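Local atomic coordinates of major capsid protein (Paramecium bursaria Chlorella virus 1, PDB entry 5TIP), a protein that self-assembles as trimers into the large icosahedral capsid of a chlorella virus, forming the glycosylated building blocks of its shell. Residues Thr243-Gln248 / Ser379-Thr384; Ala262-Asn267 / Ala412-Ala417; Tyr305-Ala310 / Thr346-Tyr351; Leu312-Ile317 / Phe325-Gly330; Cys385-Thr390 / Glu400-Asn405. All coordinates share one frame; numbering follows the deposited sequence.

Contact 1: Thr243-Gln248 / Ser379-Thr384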
# COMPACT_ATOMS: atom_id res chain seq x y z
N THR A 243 -28.61 24.55 17.81
CA THR A 243 -28.54 25.53 18.88
C THR A 243 -27.80 25.05 20.12
O THR A 243 -27.36 25.89 20.91
CB THR A 243 -29.96 25.96 19.31
OG1 THR A 243 -30.79 24.80 19.44
CG2 THR A 243 -30.56 26.90 18.28
N THR A 244 -27.63 23.74 20.30
CA THR A 244 -26.93 23.20 21.45
C THR A 244 -26.26 21.90 21.05
O THR A 244 -26.35 21.46 19.90
CB THR A 244 -27.88 22.99 22.63
OG1 THR A 244 -27.14 22.52 23.77
CG2 THR A 244 -28.95 21.97 22.27
N GLN A 245 -25.57 21.28 22.00
CA GLN A 245 -24.92 19.99 21.79
C GLN A 245 -25.86 18.90 22.31
O GLN A 245 -25.98 18.69 23.52
CB GLN A 245 -23.56 19.93 22.49
CG GLN A 245 -22.57 20.97 22.00
CD GLN A 245 -21.14 20.64 22.38
OE1 GLN A 245 -20.43 21.46 22.96
NE2 GLN A 245 -20.71 19.44 22.03
N ALA A 246 -26.51 18.20 21.39
CA ALA A 246 -27.39 17.12 21.78
C ALA A 246 -26.58 15.87 22.13
O ALA A 246 -25.42 15.72 21.72
CB ALA A 246 -28.39 16.80 20.66
N SER A 247 -27.20 14.98 22.90
CA SER A 247 -26.57 13.74 23.31
C SER A 247 -27.57 12.60 23.18
O SER A 247 -28.78 12.82 23.24
CB SER A 247 -26.04 13.82 24.75
OG SER A 247 -27.09 14.11 25.66
N GLN A 248 -27.05 11.39 23.02
CA GLN A 248 -27.90 10.21 22.87
C GLN A 248 -27.23 9.00 23.51
O GLN A 248 -26.01 8.95 23.67
CB GLN A 248 -28.21 9.93 21.39
CG GLN A 248 -29.31 10.79 20.80
CD GLN A 248 -29.65 10.40 19.38
OE1 GLN A 248 -28.79 10.37 18.51
NE2 GLN A 248 -30.92 10.09 19.15
N SER A 379 -22.73 5.99 23.91
CA SER A 379 -23.09 7.33 24.35
C SER A 379 -22.48 8.34 23.38
O SER A 379 -21.26 8.38 23.20
CB SER A 379 -22.60 7.59 25.77
OG SER A 379 -22.99 8.87 26.23
N LEU A 380 -23.34 9.15 22.76
CA LEU A 380 -22.92 10.08 21.72
C LEU A 380 -23.16 11.51 22.16
O LEU A 380 -24.06 11.80 22.96
CB LEU A 380 -23.68 9.82 20.41
CG LEU A 380 -23.52 8.44 19.77
CD1 LEU A 380 -24.41 8.33 18.54
CD2 LEU A 380 -22.07 8.20 19.40
N THR A 381 -22.33 12.41 21.64
CA THR A 381 -22.51 13.85 21.82
C THR A 381 -22.19 14.53 20.50
O THR A 381 -21.10 14.32 19.94
CB THR A 381 -21.63 14.40 22.94
OG1 THR A 381 -21.99 13.80 24.18
CG2 THR A 381 -21.79 15.91 23.05
N TYR A 382 -23.12 15.33 20.00
CA TYR A 382 -22.99 15.95 18.69
C TYR A 382 -22.44 17.37 18.81
O TYR A 382 -22.56 18.03 19.85
CB TYR A 382 -24.34 15.98 17.97
CG TYR A 382 -24.96 14.61 17.82
CD1 TYR A 382 -24.50 13.72 16.86
CD2 TYR A 382 -25.99 14.20 18.65
CE1 TYR A 382 -25.06 12.47 16.72
CE2 TYR A 382 -26.56 12.95 18.52
CZ TYR A 382 -26.09 12.09 17.55
OH TYR A 382 -26.65 10.84 17.41
N LYS A 383 -21.82 17.82 17.73
CA LYS A 383 -21.37 19.20 17.65
C LYS A 383 -22.57 20.14 17.52
O LYS A 383 -23.68 19.72 17.19
CB LYS A 383 -20.42 19.40 16.47
CG LYS A 383 -19.20 18.50 16.50
CD LYS A 383 -18.35 18.70 15.26
CE LYS A 383 -17.16 17.76 15.23
NZ LYS A 383 -16.38 17.91 13.97
N THR A 384 -22.32 21.42 17.77
CA THR A 384 -23.34 22.44 17.55
C THR A 384 -23.32 22.82 16.08
O THR A 384 -22.37 23.45 15.61
CB THR A 384 -23.09 23.65 18.44
OG1 THR A 384 -23.10 23.25 19.82
CG2 THR A 384 -24.17 24.70 18.22
O HOH W 1 -26.01 19.13 18.45
O HOH W 2 -20.32 23.06 20.67

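Contact 2: Ala262-Asn267 / Ala412-Ala417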
# COMPACT_ATOMS: atom_id res chain seq x y z
N ALA A 262 -18.33 -0.42 13.87
CA ALA A 262 -18.20 0.64 12.88
C ALA A 262 -19.54 1.32 12.70
O ALA A 262 -20.58 0.65 12.60
CB ALA A 262 -17.70 0.09 11.54
N TRP A 263 -19.54 2.65 12.66
CA TRP A 263 -20.79 3.38 12.53
C TRP A 263 -20.58 4.65 11.73
O TRP A 263 -19.45 5.11 11.54
CB TRP A 263 -21.40 3.68 13.91
CG TRP A 263 -20.64 4.65 14.76
CD1 TRP A 263 -20.89 5.99 14.90
CD2 TRP A 263 -19.51 4.37 15.60
NE1 TRP A 263 -19.99 6.55 15.77
CE2 TRP A 263 -19.14 5.58 16.22
CE3 TRP A 263 -18.79 3.21 15.89
CZ2 TRP A 263 -18.06 5.66 17.10
CZ3 TRP A 263 -17.72 3.30 16.77
CH2 TRP A 263 -17.37 4.52 17.36
N ASN A 264 -21.70 5.21 11.25
CA ASN A 264 -21.69 6.46 10.51
C ASN A 264 -23.02 7.16 10.71
O ASN A 264 -24.02 6.55 11.09
CB ASN A 264 -21.42 6.24 9.01
CG ASN A 264 -22.49 5.40 8.33
OD1 ASN A 264 -23.63 5.82 8.18
ND2 ASN A 264 -22.11 4.20 7.91
N PHE A 265 -23.03 8.47 10.44
CA PHE A 265 -24.24 9.28 10.43
C PHE A 265 -24.51 9.69 8.99
O PHE A 265 -23.74 10.46 8.40
CB PHE A 265 -24.09 10.51 11.34
CG PHE A 265 -23.75 10.17 12.76
CD1 PHE A 265 -24.74 9.93 13.69
CD2 PHE A 265 -22.43 10.10 13.17
CE1 PHE A 265 -24.43 9.62 15.00
CE2 PHE A 265 -22.11 9.79 14.47
CZ PHE A 265 -23.11 9.55 15.39
N ASN A 266 -25.59 9.17 8.42
CA ASN A 266 -25.89 9.32 7.01
C ASN A 266 -27.16 10.12 6.80
O ASN A 266 -28.14 9.96 7.53
CB ASN A 266 -26.03 7.95 6.34
CG ASN A 266 -26.77 8.01 5.02
OD1 ASN A 266 -27.91 7.56 4.92
ND2 ASN A 266 -26.12 8.58 4.00
N ASN A 267 -27.14 11.00 5.79
CA ASN A 267 -28.35 11.65 5.32
C ASN A 267 -29.03 10.70 4.35
O ASN A 267 -28.54 10.51 3.23
CB ASN A 267 -28.03 12.99 4.65
CG ASN A 267 -29.27 13.69 4.11
OD1 ASN A 267 -30.40 13.36 4.48
ND2 ASN A 267 -29.06 14.66 3.23
N ALA A 412 -29.71 9.33 10.01
CA ALA A 412 -29.66 7.87 9.98
C ALA A 412 -28.33 7.42 10.57
O ALA A 412 -27.27 7.62 9.97
CB ALA A 412 -29.84 7.35 8.56
N LEU A 413 -28.39 6.80 11.75
CA LEU A 413 -27.21 6.26 12.42
C LEU A 413 -27.16 4.76 12.16
O LEU A 413 -28.01 4.00 12.65
CB LEU A 413 -27.25 6.56 13.92
CG LEU A 413 -26.24 5.82 14.79
CD1 LEU A 413 -24.81 6.14 14.36
CD2 LEU A 413 -26.43 6.16 16.26
N ASN A 414 -26.17 4.32 11.39
CA ASN A 414 -25.97 2.92 11.07
C ASN A 414 -24.80 2.39 11.89
O ASN A 414 -23.68 2.87 11.75
CB ASN A 414 -25.70 2.73 9.58
CG ASN A 414 -26.78 3.32 8.70
OD1 ASN A 414 -27.85 2.73 8.54
ND2 ASN A 414 -26.51 4.49 8.13
N ILE A 415 -25.07 1.40 12.74
CA ILE A 415 -24.05 0.79 13.59
C ILE A 415 -23.85 -0.65 13.14
O ILE A 415 -24.81 -1.42 13.07
CB ILE A 415 -24.45 0.86 15.07
CG1 ILE A 415 -24.78 2.30 15.47
CG2 ILE A 415 -23.32 0.32 15.94
CD1 ILE A 415 -25.28 2.44 16.89
N TYR A 416 -22.61 -1.00 12.83
CA TYR A 416 -22.26 -2.33 12.35
C TYR A 416 -21.36 -3.03 13.36
O TYR A 416 -20.58 -2.39 14.07
CB TYR A 416 -21.57 -2.27 10.99
CG TYR A 416 -22.42 -1.64 9.91
CD1 TYR A 416 -23.38 -2.38 9.24
CD2 TYR A 416 -22.27 -0.30 9.57
CE1 TYR A 416 -24.16 -1.80 8.25
CE2 TYR A 416 -23.04 0.28 8.59
CZ TYR A 416 -23.99 -0.48 7.94
OH TYR A 416 -24.77 0.10 6.96
N ALA A 417 -21.47 -4.35 13.40
CA ALA A 417 -20.62 -5.18 14.24
C ALA A 417 -20.19 -6.40 13.45
O ALA A 417 -21.02 -7.05 12.80
CB ALA A 417 -21.35 -5.61 15.53

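Contact 3: Tyr305-Ala310 / Thr346-Tyr351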
# COMPACT_ATOMS: atom_id res chain seq x y z
N TYR A 305 -12.52 14.25 3.64
CA TYR A 305 -11.65 14.01 4.79
C TYR A 305 -11.72 15.14 5.80
O TYR A 305 -11.02 15.10 6.81
CB TYR A 305 -10.20 13.81 4.33
CG TYR A 305 -10.00 12.56 3.51
CD1 TYR A 305 -10.07 11.31 4.10
CD2 TYR A 305 -9.73 12.63 2.15
CE1 TYR A 305 -9.89 10.15 3.36
CE2 TYR A 305 -9.55 11.48 1.40
CZ TYR A 305 -9.63 10.24 2.01
OH TYR A 305 -9.44 9.09 1.28
N ASN A 306 -12.57 16.15 5.56
CA ASN A 306 -12.65 17.32 6.42
C ASN A 306 -13.44 16.96 7.67
O ASN A 306 -14.65 16.73 7.60
CB ASN A 306 -13.30 18.48 5.67
CG ASN A 306 -13.04 19.81 6.33
OD1 ASN A 306 -12.75 19.87 7.53
ND2 ASN A 306 -13.15 20.88 5.56
N GLU A 307 -12.75 16.90 8.81
CA GLU A 307 -13.42 16.60 10.07
C GLU A 307 -14.41 17.70 10.45
O GLU A 307 -15.40 17.43 11.15
CB GLU A 307 -12.38 16.40 11.18
CG GLU A 307 -12.95 16.31 12.59
CD GLU A 307 -13.90 15.15 12.77
OE1 GLU A 307 -13.77 14.14 12.04
OE2 GLU A 307 -14.79 15.25 13.65
N GLN A 308 -14.19 18.93 9.99
CA GLN A 308 -15.08 20.03 10.31
C GLN A 308 -16.51 19.77 9.83
O GLN A 308 -17.45 20.34 10.39
CB GLN A 308 -14.55 21.33 9.70
CG GLN A 308 -15.24 22.58 10.20
CD GLN A 308 -14.81 22.96 11.60
OE1 GLN A 308 -13.68 23.40 11.81
NE2 GLN A 308 -15.70 22.76 12.57
N LEU A 309 -16.68 18.93 8.82
CA LEU A 309 -18.00 18.61 8.29
C LEU A 309 -18.62 17.36 8.91
O LEU A 309 -19.75 17.01 8.55
CB LEU A 309 -17.93 18.45 6.76
CG LEU A 309 -17.41 19.66 5.98
CD1 LEU A 309 -17.38 19.36 4.49
CD2 LEU A 309 -18.26 20.89 6.27
N ALA A 310 -17.91 16.68 9.81
CA ALA A 310 -18.49 15.56 10.54
C ALA A 310 -19.32 16.08 11.72
O ALA A 310 -19.14 17.21 12.18
CB ALA A 310 -17.40 14.61 11.02
N THR A 346 -9.32 6.93 6.47
CA THR A 346 -10.77 6.80 6.51
C THR A 346 -11.40 8.17 6.34
O THR A 346 -11.05 9.11 7.07
CB THR A 346 -11.23 6.17 7.83
OG1 THR A 346 -10.74 4.82 7.91
CG2 THR A 346 -12.74 6.15 7.91
N PRO A 347 -12.33 8.34 5.40
CA PRO A 347 -12.98 9.64 5.23
C PRO A 347 -13.78 10.03 6.46
O PRO A 347 -14.22 9.17 7.24
CB PRO A 347 -13.89 9.43 4.01
CG PRO A 347 -14.12 7.96 3.97
CD PRO A 347 -12.84 7.34 4.45
N ALA A 348 -13.96 11.33 6.64
CA ALA A 348 -14.70 11.84 7.78
C ALA A 348 -16.13 11.31 7.76
O ALA A 348 -16.72 11.08 6.70
CB ALA A 348 -14.70 13.37 7.79
N GLY A 349 -16.69 11.11 8.95
CA GLY A 349 -18.04 10.60 9.09
C GLY A 349 -18.14 9.11 9.27
O GLY A 349 -19.25 8.61 9.53
N VAL A 350 -17.04 8.38 9.16
CA VAL A 350 -17.00 6.94 9.40
C VAL A 350 -16.12 6.70 10.62
O VAL A 350 -14.99 7.20 10.69
CB VAL A 350 -16.47 6.17 8.18
CG1 VAL A 350 -16.50 4.68 8.44
CG2 VAL A 350 -17.28 6.51 6.94
N TYR A 351 -16.64 5.94 11.58
CA TYR A 351 -15.98 5.77 12.86
C TYR A 351 -15.80 4.29 13.16
O TYR A 351 -16.56 3.44 12.69
CB TYR A 351 -16.78 6.44 13.98
CG TYR A 351 -17.14 7.88 13.68
CD1 TYR A 351 -16.27 8.91 14.00
CD2 TYR A 351 -18.34 8.20 13.07
CE1 TYR A 351 -16.59 10.22 13.73
CE2 TYR A 351 -18.67 9.51 12.79
CZ TYR A 351 -17.79 10.52 13.12
OH TYR A 351 -18.11 11.83 12.84
O HOH W 3 -16.90 13.46 14.19
O HOH W 4 -15.01 11.79 11.30

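Contact 4: Leu312-Ile317 / Phe325-Gly330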
# COMPACT_ATOMS: atom_id res chain seq x y z
N LEU A 312 -20.23 14.16 14.74
CA LEU A 312 -20.00 13.60 16.06
C LEU A 312 -18.90 14.37 16.78
O LEU A 312 -17.79 14.53 16.25
CB LEU A 312 -19.63 12.12 15.96
CG LEU A 312 -19.46 11.40 17.30
CD1 LEU A 312 -20.74 11.46 18.12
CD2 LEU A 312 -19.02 9.95 17.10
N ASP A 313 -19.21 14.87 17.97
CA ASP A 313 -18.22 15.59 18.78
C ASP A 313 -17.42 14.65 19.67
O ASP A 313 -16.18 14.71 19.67
CB ASP A 313 -18.91 16.65 19.64
CG ASP A 313 -17.93 17.37 20.55
OD1 ASP A 313 -16.88 17.82 20.05
OD2 ASP A 313 -18.21 17.48 21.76
N SER A 314 -18.09 13.80 20.44
CA SER A 314 -17.41 12.86 21.31
C SER A 314 -18.25 11.60 21.45
O SER A 314 -19.44 11.60 21.13
CB SER A 314 -17.13 13.48 22.69
OG SER A 314 -18.34 13.81 23.36
N ALA A 315 -17.62 10.53 21.93
CA ALA A 315 -18.33 9.27 22.07
C ALA A 315 -17.61 8.38 23.08
O ALA A 315 -16.40 8.50 23.28
CB ALA A 315 -18.46 8.54 20.73
N LYS A 316 -18.39 7.49 23.70
CA LYS A 316 -17.85 6.46 24.57
C LYS A 316 -18.85 5.31 24.60
O LYS A 316 -20.03 5.48 24.28
CB LYS A 316 -17.58 6.97 25.99
CG LYS A 316 -18.85 7.23 26.80
CD LYS A 316 -18.52 7.64 28.23
CE LYS A 316 -19.78 8.02 29.00
NZ LYS A 316 -19.46 8.50 30.37
N ILE A 317 -18.36 4.14 24.98
CA ILE A 317 -19.18 2.94 25.10
C ILE A 317 -19.32 2.60 26.57
O ILE A 317 -18.34 2.64 27.32
CB ILE A 317 -18.59 1.76 24.31
CG1 ILE A 317 -18.47 2.12 22.83
CG2 ILE A 317 -19.44 0.52 24.49
CD1 ILE A 317 -17.80 1.05 22.00
N PHE A 325 -14.50 2.69 28.17
CA PHE A 325 -13.33 3.54 28.03
C PHE A 325 -13.77 4.99 28.20
O PHE A 325 -14.96 5.30 28.11
CB PHE A 325 -12.63 3.33 26.68
CG PHE A 325 -13.55 3.40 25.49
CD1 PHE A 325 -13.81 4.62 24.87
CD2 PHE A 325 -14.14 2.26 24.99
CE1 PHE A 325 -14.65 4.69 23.78
CE2 PHE A 325 -14.99 2.33 23.89
CZ PHE A 325 -15.24 3.54 23.29
N ALA A 326 -12.80 5.85 28.45
CA ALA A 326 -13.08 7.27 28.64
C ALA A 326 -13.50 7.91 27.33
O ALA A 326 -13.15 7.45 26.24
CB ALA A 326 -11.85 7.99 29.21
N THR A 327 -14.26 9.00 27.45
CA THR A 327 -14.80 9.67 26.28
C THR A 327 -13.69 10.24 25.41
O THR A 327 -12.78 10.91 25.90
CB THR A 327 -15.75 10.79 26.71
OG1 THR A 327 -16.78 10.26 27.54
CG2 THR A 327 -16.38 11.45 25.50
N ARG A 328 -13.77 9.97 24.11
CA ARG A 328 -12.84 10.52 23.13
C ARG A 328 -13.62 11.28 22.07
O ARG A 328 -14.82 11.06 21.86
CB ARG A 328 -12.00 9.41 22.47
CG ARG A 328 -11.26 8.51 23.44
CD ARG A 328 -10.21 9.28 24.22
NE ARG A 328 -9.07 9.67 23.40
CZ ARG A 328 -8.00 8.91 23.20
NH1 ARG A 328 -7.93 7.70 23.75
NH2 ARG A 328 -7.01 9.35 22.44
N LYS A 329 -12.92 12.18 21.38
CA LYS A 329 -13.55 12.97 20.33
C LYS A 329 -13.89 12.09 19.13
O LYS A 329 -13.39 10.97 18.98
CB LYS A 329 -12.63 14.11 19.90
CG LYS A 329 -12.39 15.16 20.98
CD LYS A 329 -13.67 15.90 21.34
CE LYS A 329 -13.38 17.02 22.32
NZ LYS A 329 -14.61 17.79 22.67
N GLY A 330 -14.75 12.62 18.26
CA GLY A 330 -15.12 11.89 17.06
C GLY A 330 -13.95 11.68 16.12
O GLY A 330 -13.88 10.66 15.43

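Contact 5: Cys385-Thr390 / Glu400-Asn405. With BGC (beta-D-glucopyranose), chain H; BGC (beta-D-glucopyranose), chain G; GLA (alpha-D-galactopyranose), chain E.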
# COMPACT_ATOMS: atom_id res chain seq x y z
N CYS A 385 -24.37 22.44 15.35
CA CYS A 385 -24.45 22.69 13.91
C CYS A 385 -24.85 24.15 13.68
O CYS A 385 -25.94 24.47 13.18
CB CYS A 385 -25.44 21.73 13.27
SG CYS A 385 -25.21 20.01 13.77
N SER A 386 -23.94 25.05 14.05
CA SER A 386 -24.21 26.48 14.03
C SER A 386 -23.46 27.24 12.95
O SER A 386 -23.71 28.44 12.78
CB SER A 386 -23.87 27.09 15.40
OG SER A 386 -22.51 26.87 15.73
N ILE A 387 -22.56 26.59 12.21
CA ILE A 387 -21.78 27.27 11.19
C ILE A 387 -22.62 27.46 9.94
O ILE A 387 -23.38 26.57 9.54
CB ILE A 387 -20.50 26.49 10.87
CG1 ILE A 387 -19.69 26.21 12.14
CG2 ILE A 387 -19.65 27.25 9.86
CD1 ILE A 387 -18.46 25.39 11.87
N ASP A 388 -22.50 28.63 9.32
CA ASP A 388 -23.18 28.88 8.05
C ASP A 388 -22.49 28.05 6.98
O ASP A 388 -21.32 28.28 6.67
CB ASP A 388 -23.12 30.37 7.71
CG ASP A 388 -23.80 30.71 6.39
OD1 ASP A 388 -24.32 29.80 5.70
OD2 ASP A 388 -23.82 31.90 6.03
N ALA A 389 -23.22 27.08 6.42
CA ALA A 389 -22.63 26.17 5.45
C ALA A 389 -22.37 26.83 4.11
O ALA A 389 -21.58 26.31 3.32
CB ALA A 389 -23.53 24.95 5.27
N THR A 390 -23.01 27.97 3.83
CA THR A 390 -22.82 28.66 2.56
C THR A 390 -21.63 29.61 2.58
O THR A 390 -21.29 30.18 1.53
CB THR A 390 -24.07 29.45 2.19
OG1 THR A 390 -24.21 30.56 3.08
CG2 THR A 390 -25.30 28.56 2.31
N GLU A 400 -13.55 23.42 17.16
CA GLU A 400 -13.59 21.96 17.12
C GLU A 400 -14.98 21.39 17.34
O GLU A 400 -15.32 20.36 16.74
CB GLU A 400 -12.63 21.38 18.16
CG GLU A 400 -12.57 19.86 18.17
CD GLU A 400 -11.87 19.30 19.39
OE1 GLU A 400 -11.57 20.07 20.32
OE2 GLU A 400 -11.63 18.07 19.42
N THR A 401 -15.80 22.02 18.18
CA THR A 401 -17.05 21.43 18.63
C THR A 401 -18.26 21.92 17.83
O THR A 401 -19.40 21.76 18.28
CB THR A 401 -17.27 21.71 20.11
OG1 THR A 401 -17.31 23.13 20.34
CG2 THR A 401 -16.13 21.11 20.93
N VAL A 402 -18.03 22.51 16.65
CA VAL A 402 -19.12 22.99 15.81
C VAL A 402 -18.95 22.45 14.40
O VAL A 402 -17.86 22.06 13.97
CB VAL A 402 -19.19 24.53 15.79
CG1 VAL A 402 -19.63 25.06 17.14
CG2 VAL A 402 -17.85 25.12 15.39
N THR A 403 -20.07 22.42 13.67
CA THR A 403 -20.08 21.99 12.27
C THR A 403 -21.14 22.80 11.53
O THR A 403 -21.83 23.64 12.11
CB THR A 403 -20.34 20.49 12.15
OG1 THR A 403 -20.28 20.10 10.78
CG2 THR A 403 -21.71 20.13 12.71
N ALA A 404 -21.25 22.54 10.23
CA ALA A 404 -22.19 23.28 9.39
C ALA A 404 -23.63 22.98 9.79
O ALA A 404 -23.95 21.89 10.27
CB ALA A 404 -21.97 22.94 7.92
N ASN A 405 -24.50 23.97 9.60
CA ASN A 405 -25.90 23.81 9.96
C ASN A 405 -26.60 22.75 9.12
O ASN A 405 -27.67 22.27 9.50
CB ASN A 405 -26.65 25.14 9.83
CG ASN A 405 -26.87 25.54 8.38
OD1 ASN A 405 -26.03 25.30 7.52
ND2 ASN A 405 -28.03 26.12 8.12
C2 BGC H . -29.79 26.20 6.57
C3 BGC H . -30.28 26.73 5.23
C4 BGC H . -29.69 28.11 4.96
C5 BGC H . -28.19 28.14 5.22
C6 BGC H . -27.66 29.56 5.04
C1 BGC H . -28.27 26.34 6.70
O2 BGC H . -30.15 24.82 6.69
O3 BGC H . -31.70 26.88 5.22
O4 BGC H . -29.94 28.47 3.60
O5 BGC H . -27.87 27.68 6.52
O6 BGC H . -28.27 30.42 6.01
C2 BGC G . -16.91 31.27 12.28
C3 BGC G . -17.66 32.54 12.67
C4 BGC G . -19.10 32.44 12.20
C5 BGC G . -19.74 31.17 12.73
C6 BGC G . -21.18 31.05 12.25
C1 BGC G . -17.65 30.02 12.73
O2 BGC G . -15.60 31.29 12.86
O3 BGC G . -17.05 33.66 12.02
O4 BGC G . -19.84 33.58 12.65
O5 BGC G . -19.01 30.03 12.28
O6 BGC G . -21.20 30.88 10.83
C1 GLA E . -25.86 34.54 -1.26
C2 GLA E . -25.85 34.46 0.26
C3 GLA E . -25.44 33.07 0.72
C4 GLA E . -26.33 32.02 0.08
C5 GLA E . -26.28 32.19 -1.44
C6 GLA E . -27.21 31.19 -2.12
O2 GLA E . -24.90 35.40 0.79
O3 GLA E . -25.53 32.98 2.15
O4 GLA E . -27.68 32.16 0.55
O5 GLA E . -26.68 33.51 -1.80
O6 GLA E . -27.15 31.39 -3.53

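Contact 1: Thr243-Gln248 / Ser379-Thr384
The side chains of Y382 and Q248 cross obliquely, each with CG anti to the carbonyl carbon, beside the backbone N (chi1 -57° and -80°). Q248 OE1 lies at the edge of the phenol, in the ring plane, and accepts from Y382 OH; the modelled OE1-OH separation of 2.5 Å is very short, so its exact value is doubtful. Behind this bond the strands pair antiparallel: Q248 N donates to L380 O (3.0 Å) and L380 N to Q248 O (2.8 Å), and Y382 N reaches A246 O in a nearly straight bond of 2.9 Å. A246 CB packs on Y382 CD2. Q245 NE2 donates to Y382 O at 3.2 Å, from 35° outside the carbonyl plane, and also to D313 OD2, while one water joins T244 O and A246 N to K383 O. T384 OG1 rests on Q245 CG (3.2 Å), and a second water bonds T384 OG1 and, weakly, Q245 OE1. K383 turns away to a salt bridge with E307. Past A246, a side-chain amide and a water thus take over from direct backbone pairing, and the Y382 phenol, which also meets the F265 ring, has its hydroxyl engaged by an amide oxygen.

Contact 2: Ala262-Asn267 / Ala412-Ala417
L413 CD1 sits over one face of the F265 ring, 4.0 Å from its centroid, and touches W263 CD1 at the same distance. CG of L413 is anti to the backbone N (chi1 168°), and its side chain lies beside those of W263 and F265, pointing the same way. On the other face of the sheet N414 ND2 donates to N264 OD1 at 3.2 Å, with the oxygen in the N414 amide plane but the two amide planes turned 52° apart. N414 OD1 is taken by S235. Six backbone bonds fix this register, two in each of the hydrogen-bonded pairs A262-Y416, N264-N414 and N266-A412; Y416 N to A262 O is the shortest at 2.6 Å. Further out, Y416 OH bonds D110 and the Y416 ring stacks on F232. Helix 109-119 packs on the face of A262, N264, N414 and Y416, whereas F265, L413 and I415 meet L380 and L378 of strand 376-387. Strand 257-266 also pairs with 350-354, and strand 412-426 with 223-237.

Contact 3: Tyr305-Ala310 / Thr346-Tyr351
The type II beta turn from P347 to V350, just ahead of the strand that contains Y351, packs against the short 3-10 segment 307-309 and the residues flanking it. A348, the first of the two corner residues (i+1), points its CB toward N306 O at 3.4 Å and lies near A310 CB. The CB of Y305 points away from the turn, but with CG anti to the carbonyl carbon (chi1 -66°) the ring comes back to it: CD1 touches P347 CA at 3.5 Å, and T346 O lies at the ring edge, in plane. Farther along, A310 CB meets Y351 OH at 3.4 Å. The polar links run through the carboxylate of E307. OE1 accepts from a water at 2.8 Å that itself accepts from G349 N (3.0 Å). A second water bonds OE2 and lies implausibly close to Y351 OH, a contact that should be treated as doubtful. N306 OD1 accepts from Q308 N in an Asx turn that opens the 3-10 segment. A second subunit adjoins the contact: its R130 bonds T346 O and its Y126 meets the Y305 ring edge-to-face. The segments are therefore joined by van der Waals packing and water; K383, salt-bridged to E307, would be expected to favour the ionised carboxylate.

Contact 4: Leu312-Ile317 / Phe325-Gly330
A315 and R328 form the hydrogen-bonded pair of the two strands: A315 N donates to R328 O at 2.9 Å, and R328 N returns the bond to A315 O at 3.1 Å. Two residues along, G330 N reaches D313 O (2.9 Å) from well above the carbonyl plane, 59° out of it. D313 and K329 lie side by side and point the same way, joined by a weak salt bridge of 3.5 Å between OD1 and NZ. S314 faces K329 in a non-hydrogen-bonded pair, and S314 CB touches T327 CG2 at 3.5 Å. The methylenes of K316 cross T327, with CD 3.2 Å from T327 OG1, before NZ goes on to a salt bridge with D323. With CG between its backbone N and carbonyl carbon (chi1 51°), the F325 ring turns back onto I317. I317 N lies over one face of this ring, and I317 CG1 packs on F325 CZ at 3.6 Å; F325 also stacks on Y353. The absence of a side chain at G330 matters, because a CB there would run into L312 O. The guanidinium of R328 leaves the hairpin for a second subunit, where it forms a salt bridge with E72 and a cation-pi contact with W204 of that subunit. The arrangement is a beta hairpin of strands 312-319 and 322-329, with D313 and S314 forming a classic beta bulge opposite T381 on the neighbouring strand.

Contact 5: Cys385-Thr390 / Glu400-Asn405
The side chain of I387 runs from T403 to V402. Its CB lies 3.4 Å from T403 O, and CG1, anti to the carbonyl carbon (chi1 -54°), stays against the same oxygen. CD1 ends on V402 CG2 at 3.6 Å, the two side chains crossing at about a right angle, while the other branch, CG2, faces O5 of the glucose of chain G. A single parallel bridge, I387 with A404, joins strands whose axes cross at 76°: I387 N donates to T403 O (3.0 Å) and N405 N to I387 O (2.8 Å). C385 SG packs on T403 CG2, and A389 CB on A404 CB at 3.7 Å. N405 ND2 is covalently joined to C1 of the glucose of chain H, whose C6 lies near D388 OD1. D388 N donates to O6 of the chain G glucose at 3.0 Å. D388 OD1 accepts from T390 N in an Asx turn and from T390 OG1, which in turn accepts from galactose O3 (2.9 Å). This is a beta-alpha-beta unit, with helix 392-395 in the connection between its strands, carrying an N-glycosylation site.

From the N terminus, contact 1 opens at 243-248 and contact 2 at 262-267, followed by the first segments of contacts 3 and 4. The hairpin of contact 4 closes first, at 325-330, inside the loop that contact 3 closes at 346-351; both lie within the loop closed by contact 1 at 379-384. Contact 5 follows in series, from 385-390 to 400-405, and is nested in contact 2, which closes last at 412-417 and crosses contact 1. Strand 376-387 joins contacts 1, 4 and 5 in one sheet, while strand 257-266 ties contacts 2 and 3 into another. F265, L380 and L413 pack the two sheets together, consistent with a jelly-roll sandwich.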